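Local coordinates for acetyltransferase (Sinorhizobium meliloti, PDB 4JXR), which binds acetyl-CoA and, as a member of the GNAT superfamily, probably transfers its acetyl group to an acceptor such as phosphinothricin, at residues P55-L60 with V109-A114; D87-S92 with A133-L138. All blocks are in the same frame, centred on the assembly; numbering follows the deposited sequence. Where two conformers were deposited one is given.

Overall arrangement
Both interactions join the mixed sheet of the GNAT fold to helices that pack on it. Interaction 1 lies where strand 56-60 meets the C-terminal part of helix 100-115; interaction 2 connects strand 84-91 to helix 129-137. Their centres are 12 Å apart and their nearest atoms about 5 Å. Strand 84-91 leads into helix 100-115, which touches both contacts: L104 packs on V57, while L105 and L108 pack on H135 and D87. Interaction 2 borders the acetyl-CoA site: of the cofactor-binding residues I89 and L91, only I89 takes part, and the L134 side chain lies about 4 Å from G101. Interaction 1 stands further back, the V57 side chain about 8 Å from that of I89.

Interaction 1: residues P55-L60 with V109-A114; sequences PYVVAL and VGRCTA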
loop_
_atom_site.group_PDB
_atom_site.type_symbol
_atom_site.label_atom_id
_atom_site.label_comp_id
_atom_site.label_asym_id
_atom_site.label_seq_id
_atom_site.Cartn_x
_atom_site.Cartn_y
_atom_site.Cartn_z
ATOM N N PRO A 55 -5.436 16.792 -5.595
ATOM C CA PRO A 55 -5.543 17.308 -6.957
ATOM C C PRO A 55 -5.767 16.172 -7.950
ATOM O O PRO A 55 -5.151 15.105 -7.865
ATOM C CB PRO A 55 -4.203 17.989 -7.192
ATOM C CG PRO A 55 -3.243 17.195 -6.303
ATOM C CD PRO A 55 -4.065 16.890 -5.093
ATOM N N TYR A 56 -6.591 16.454 -8.945
ATOM C CA TYR A 56 -6.933 15.502 -10.012
ATOM C C TYR A 56 -7.010 16.333 -11.286
ATOM O O TYR A 56 -7.850 17.263 -11.369
ATOM C CB TYR A 56 -8.253 14.806 -9.663
ATOM C CG TYR A 56 -8.563 13.524 -10.403
ATOM C CD1 TYR A 56 -8.413 13.405 -11.787
ATOM C CD2 TYR A 56 -9.034 12.413 -9.742
ATOM C CE1 TYR A 56 -8.750 12.224 -12.444
ATOM C CE2 TYR A 56 -9.379 11.249 -10.374
ATOM C CZ TYR A 56 -9.258 11.177 -11.760
ATOM O OH TYR A 56 -9.606 10.031 -12.473
ATOM N N VAL A 57 -6.116 16.088 -12.231
ATOM C CA VAL A 57 -5.903 16.941 -13.371
ATOM C C VAL A 57 -5.920 16.173 -14.684
ATOM O O VAL A 57 -5.725 14.950 -14.712
ATOM C CB VAL A 57 -4.583 17.755 -13.205
ATOM C CG1 VAL A 57 -4.561 18.553 -11.881
ATOM C CG2 VAL A 57 -3.387 16.878 -13.257
ATOM N N VAL A 58 -6.209 16.894 -15.743
ATOM C CA VAL A 58 -6.173 16.349 -17.085
ATOM C C VAL A 58 -5.219 17.163 -17.957
ATOM O O VAL A 58 -4.985 18.351 -17.724
ATOM C CB VAL A 58 -7.564 16.303 -17.743
ATOM C CG1 VAL A 58 -8.465 15.303 -17.028
ATOM C CG2 VAL A 58 -8.228 17.681 -17.781
ATOM N N ALA A 59 -4.713 16.478 -18.970
ATOM C CA ALA A 59 -3.961 17.086 -20.078
ATOM C C ALA A 59 -4.847 17.054 -21.325
ATOM O O ALA A 59 -5.533 16.065 -21.577
ATOM C CB ALA A 59 -2.676 16.326 -20.367
ATOM N N LEU A 60 -4.805 18.146 -22.058
ATOM C CA LEU A 60 -5.655 18.341 -23.228
ATOM C C LEU A 60 -4.840 18.466 -24.486
ATOM O O LEU A 60 -3.740 19.005 -24.498
ATOM C CB LEU A 60 -6.400 19.672 -23.097
ATOM C CG LEU A 60 -7.186 19.894 -21.806
ATOM C CD1 LEU A 60 -7.900 21.251 -21.842
ATOM C CD2 LEU A 60 -8.156 18.755 -21.476
ATOM N N VAL A 109 3.415 17.494 -8.192
ATOM C CA VAL A 109 4.444 17.883 -7.248
ATOM C C VAL A 109 4.165 19.298 -6.743
ATOM O O VAL A 109 4.202 19.568 -5.533
ATOM C CB VAL A 109 5.828 17.752 -7.852
ATOM C CG1 VAL A 109 6.887 18.442 -6.996
ATOM C CG2 VAL A 109 6.196 16.297 -8.083
ATOM N N GLY A 110 3.923 20.233 -7.643
ATOM C CA GLY A 110 3.675 21.601 -7.246
ATOM C C GLY A 110 2.443 21.759 -6.388
ATOM O O GLY A 110 2.445 22.430 -5.350
ATOM N N ARG A 111 1.345 21.147 -6.830
ATOM C CA ARG A 111 0.079 21.223 -6.100
ATOM C C ARG A 111 0.253 20.678 -4.699
ATOM O O ARG A 111 -0.212 21.274 -3.722
ATOM C CB ARG A 111 -1.013 20.481 -6.829
ATOM C CG ARG A 111 -1.487 21.191 -8.099
ATOM C CD ARG A 111 -2.428 22.341 -7.772
ATOM N NE ARG A 111 -3.758 21.919 -7.341
ATOM C CZ ARG A 111 -4.734 21.583 -8.175
ATOM N NH1 ARG A 111 -4.514 21.445 -9.467
ATOM N NH2 ARG A 111 -5.956 21.376 -7.731
ATOM N N CYS A 112 0.865 19.486 -4.570
ATOM C CA CYS A 112 0.968 18.862 -3.262
ATOM C C CYS A 112 1.953 19.631 -2.391
ATOM O O CYS A 112 1.759 19.638 -1.175
ATOM C CB CYS A 112 1.294 17.390 -3.431
ATOM S SG CYS A 112 -0.072 16.423 -4.117
ATOM N N THR A 113 2.944 20.267 -2.963
ATOM C CA THR A 113 3.813 21.163 -2.203
ATOM C C THR A 113 2.995 22.331 -1.636
ATOM O O THR A 113 3.045 22.614 -0.436
ATOM C CB THR A 113 4.956 21.685 -3.084
ATOM O OG1 THR A 113 5.749 20.594 -3.530
ATOM C CG2 THR A 113 5.851 22.645 -2.343
ATOM N N ALA A 114 2.214 22.981 -2.484
ATOM C CA ALA A 114 1.375 24.088 -2.055
ATOM C C ALA A 114 0.376 23.678 -0.994
ATOM O O ALA A 114 0.082 24.465 -0.073
ATOM C CB ALA A 114 0.656 24.704 -3.250
#
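With CG anti to the carbonyl carbon (chi1 -72°) and the chain bent at chi2 (-78°) and chi3 (-73°), the side chain of R111 curls back so that its guanidinium passes alongside P55 and V57, at the beginning of strand 56-60. This is the helix-on-sheet layer of the GNAT fold. P55 lays its CB over one face of the guanidinium, above the centre, 3.8 Å from R111 CZ. The proline and arginine side chains slide past each other in opposite directions, and the proline also touches the arginine's stem, with CG 4.0 Å from R111 CB. V57 meets the group obliquely, its CG1 3.8 Å from R111 NH1.

No hydrogen bond crosses between the two segments. The charge is met by E107, one turn earlier on the helix, and by D8 of strand 5-8, both in salt bridges with NH1. These bridges probably fix how the plane is turned under P55 CB. C112 supplies the buried, apolar end of the contact. Its sulfur meets the CG-CD edge of the pyrrolidine, with C112 SG 3.9 Å from P55 CG and 4.1 Å from P55 CD.

Interaction 2: residues D87-S92 with A133-L138; sequences DSIYLS and ALHRAL
D87 and H135 make the tight end of this contact: H135 NE2 donates a nearly straight hydrogen bond to D87 OD2, 2.6 Å long with an N-H...O angle of 168°. The carboxylate oxygen uses its syn lone pair and lies close to the ring plane of the histidine, although the two flat groups are turned 37° apart. D87 CG lies between its backbone N and carbonyl carbon (chi1 65°), which points the carboxylate at the histidine. Both residues are buried. At the other end of the imidazole, H135 ND1 is bonded to S131 O one turn back in the helix, which fixes the ring's rotation, while the ring meets F140 edge-to-face.

In the GNAT fold, strand 84-91 helps form the acetyl-CoA site. The axes of 87-91 and 133-137 pass 12.1 Å apart, and side chains alone make the connection. I89, which binds acetyl-CoA, and L134, both partly exposed, form the looser side, where one pair of methyls touches tip to tip, I89 CD1 4.1 Å from L134 CD2. The isoleucine methyl also approaches the imidazole obliquely, 4.4 Å from H135 NE2. A bound citrate, probably from the crystallisation liquor, sits about 3 Å from the L134 side chain.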
loop_
_atom_site.group_PDB
_atom_site.type_symbol
_atom_site.label_atom_id
_atom_site.label_comp_id
_atom_site.label_asym_id
_atom_site.label_seq_id
_atom_site.Cartn_x
_atom_site.Cartn_y
_atom_site.Cartn_z
ATOM N N ASP A 87 1.499 9.452 -6.417
ATOM C CA ASP A 87 1.050 9.920 -7.704
ATOM C C ASP A 87 0.631 8.798 -8.615
ATOM O O ASP A 87 1.248 7.726 -8.603
ATOM C CB ASP A 87 2.157 10.736 -8.447
ATOM C CG ASP A 87 3.364 9.981 -8.819
ATOM O OD1 ASP A 87 4.235 9.762 -7.905
ATOM O OD2 ASP A 87 3.527 9.690 -10.032
ATOM N N SER A 88 -0.361 9.081 -9.449
ATOM C CA SER A 88 -0.826 8.204 -10.514
ATOM C C SER A 88 -0.941 9.019 -11.771
ATOM O O SER A 88 -1.491 10.110 -11.769
ATOM C CB SER A 88 -2.199 7.656 -10.182
ATOM O OG SER A 88 -2.157 6.787 -9.043
ATOM N N ILE A 89 -0.384 8.532 -12.881
ATOM C CA ILE A 89 -0.340 9.228 -14.159
ATOM C C ILE A 89 -0.694 8.257 -15.254
ATOM O O ILE A 89 -0.083 7.204 -15.357
ATOM C CB ILE A 89 1.048 9.795 -14.435
ATOM C CG1 ILE A 89 1.554 10.676 -13.321
ATOM C CG2 ILE A 89 1.058 10.555 -15.773
ATOM C CD1 ILE A 89 2.993 11.000 -13.502
ATOM N N TYR A 90 -1.632 8.632 -16.130
ATOM C CA TYR A 90 -2.045 7.795 -17.270
ATOM C C TYR A 90 -2.153 8.648 -18.508
ATOM O O TYR A 90 -2.920 9.584 -18.568
ATOM C CB TYR A 90 -3.368 7.094 -16.988
ATOM C CG TYR A 90 -3.230 6.099 -15.857
ATOM C CD1 TYR A 90 -2.816 4.823 -16.108
ATOM C CD2 TYR A 90 -3.522 6.433 -14.553
ATOM C CE1 TYR A 90 -2.619 3.922 -15.080
ATOM C CE2 TYR A 90 -3.308 5.516 -13.509
ATOM C CZ TYR A 90 -2.831 4.288 -13.807
ATOM O OH TYR A 90 -2.634 3.381 -12.782
ATOM N N LEU A 91 -1.381 8.295 -19.527
ATOM C CA LEU A 91 -1.397 8.954 -20.823
ATOM C C LEU A 91 -1.985 8.043 -21.866
ATOM O O LEU A 91 -1.609 6.879 -21.952
ATOM C CB LEU A 91 0.038 9.244 -21.248
ATOM C CG LEU A 91 0.795 10.193 -20.380
ATOM C CD1 LEU A 91 2.223 10.367 -20.865
ATOM C CD2 LEU A 91 0.111 11.524 -20.270
ATOM N N SER A 92 -2.838 8.568 -22.713
ATOM C CA SER A 92 -3.258 7.853 -23.919
ATOM C C SER A 92 -2.035 7.644 -24.797
ATOM O O SER A 92 -1.056 8.411 -24.755
ATOM C CB SER A 92 -4.302 8.632 -24.658
ATOM O OG SER A 92 -3.822 9.807 -25.181
ATOM N N ALA A 133 12.244 6.648 -15.188
ATOM C CA ALA A 133 13.015 7.781 -15.689
ATOM C C ALA A 133 12.208 9.089 -15.594
ATOM O O ALA A 133 12.767 10.125 -15.295
ATOM C CB ALA A 133 13.471 7.533 -17.106
ATOM N N LEU A 134 10.926 9.028 -15.911
ATOM C CA LEU A 134 10.070 10.204 -15.742
ATOM C C LEU A 134 10.128 10.744 -14.330
ATOM O O LEU A 134 10.269 11.925 -14.089
ATOM C CB LEU A 134 8.616 9.821 -16.119
ATOM C CG LEU A 134 7.554 10.867 -15.723
ATOM C CD1 LEU A 134 7.776 12.200 -16.400
ATOM C CD2 LEU A 134 6.165 10.310 -15.991
ATOM N N HIS A 135 9.983 9.818 -13.376
ATOM C CA HIS A 135 10.014 10.225 -11.980
ATOM C C HIS A 135 11.397 10.721 -11.581
ATOM O O HIS A 135 11.516 11.720 -10.886
ATOM C CB HIS A 135 9.533 9.097 -11.089
ATOM C CG HIS A 135 8.053 8.870 -11.166
ATOM N ND1 HIS A 135 7.432 8.178 -12.174
ATOM C CD2 HIS A 135 7.061 9.319 -10.387
ATOM C CE1 HIS A 135 6.112 8.218 -11.983
ATOM N NE2 HIS A 135 5.861 8.906 -10.895
ATOM N N ARG A 136 12.469 10.054 -12.023
ATOM C CA ARG A 136 13.816 10.506 -11.715
ATOM C C ARG A 136 14.011 11.939 -12.190
ATOM O O ARG A 136 14.610 12.747 -11.475
ATOM C CB ARG A 136 14.851 9.578 -12.379
ATOM C CG ARG A 136 16.280 9.935 -12.024
ATOM C CD ARG A 136 16.642 9.427 -10.635
ATOM N NE ARG A 136 17.891 9.937 -10.151
ATOM C CZ ARG A 136 18.001 10.972 -9.341
ATOM N NH1 ARG A 136 16.928 11.537 -8.783
ATOM N NH2 ARG A 136 19.218 11.434 -9.058
ATOM N N ALA A 137 13.514 12.269 -13.359
ATOM C CA ALA A 137 13.649 13.596 -13.922
ATOM C C ALA A 137 12.999 14.666 -13.088
ATOM O O ALA A 137 13.392 15.829 -13.175
ATOM C CB ALA A 137 13.060 13.648 -15.329
ATOM N N LEU A 138 12.009 14.305 -12.285
ATOM C CA LEU A 138 11.285 15.182 -11.374
ATOM C C LEU A 138 11.833 15.082 -9.964
ATOM O O LEU A 138 11.208 15.587 -9.042
ATOM C CB LEU A 138 9.765 14.893 -11.413
ATOM C CG LEU A 138 8.884 15.729 -12.326
ATOM C CD1 LEU A 138 8.835 17.153 -11.826
ATOM C CD2 LEU A 138 9.445 15.702 -13.720
#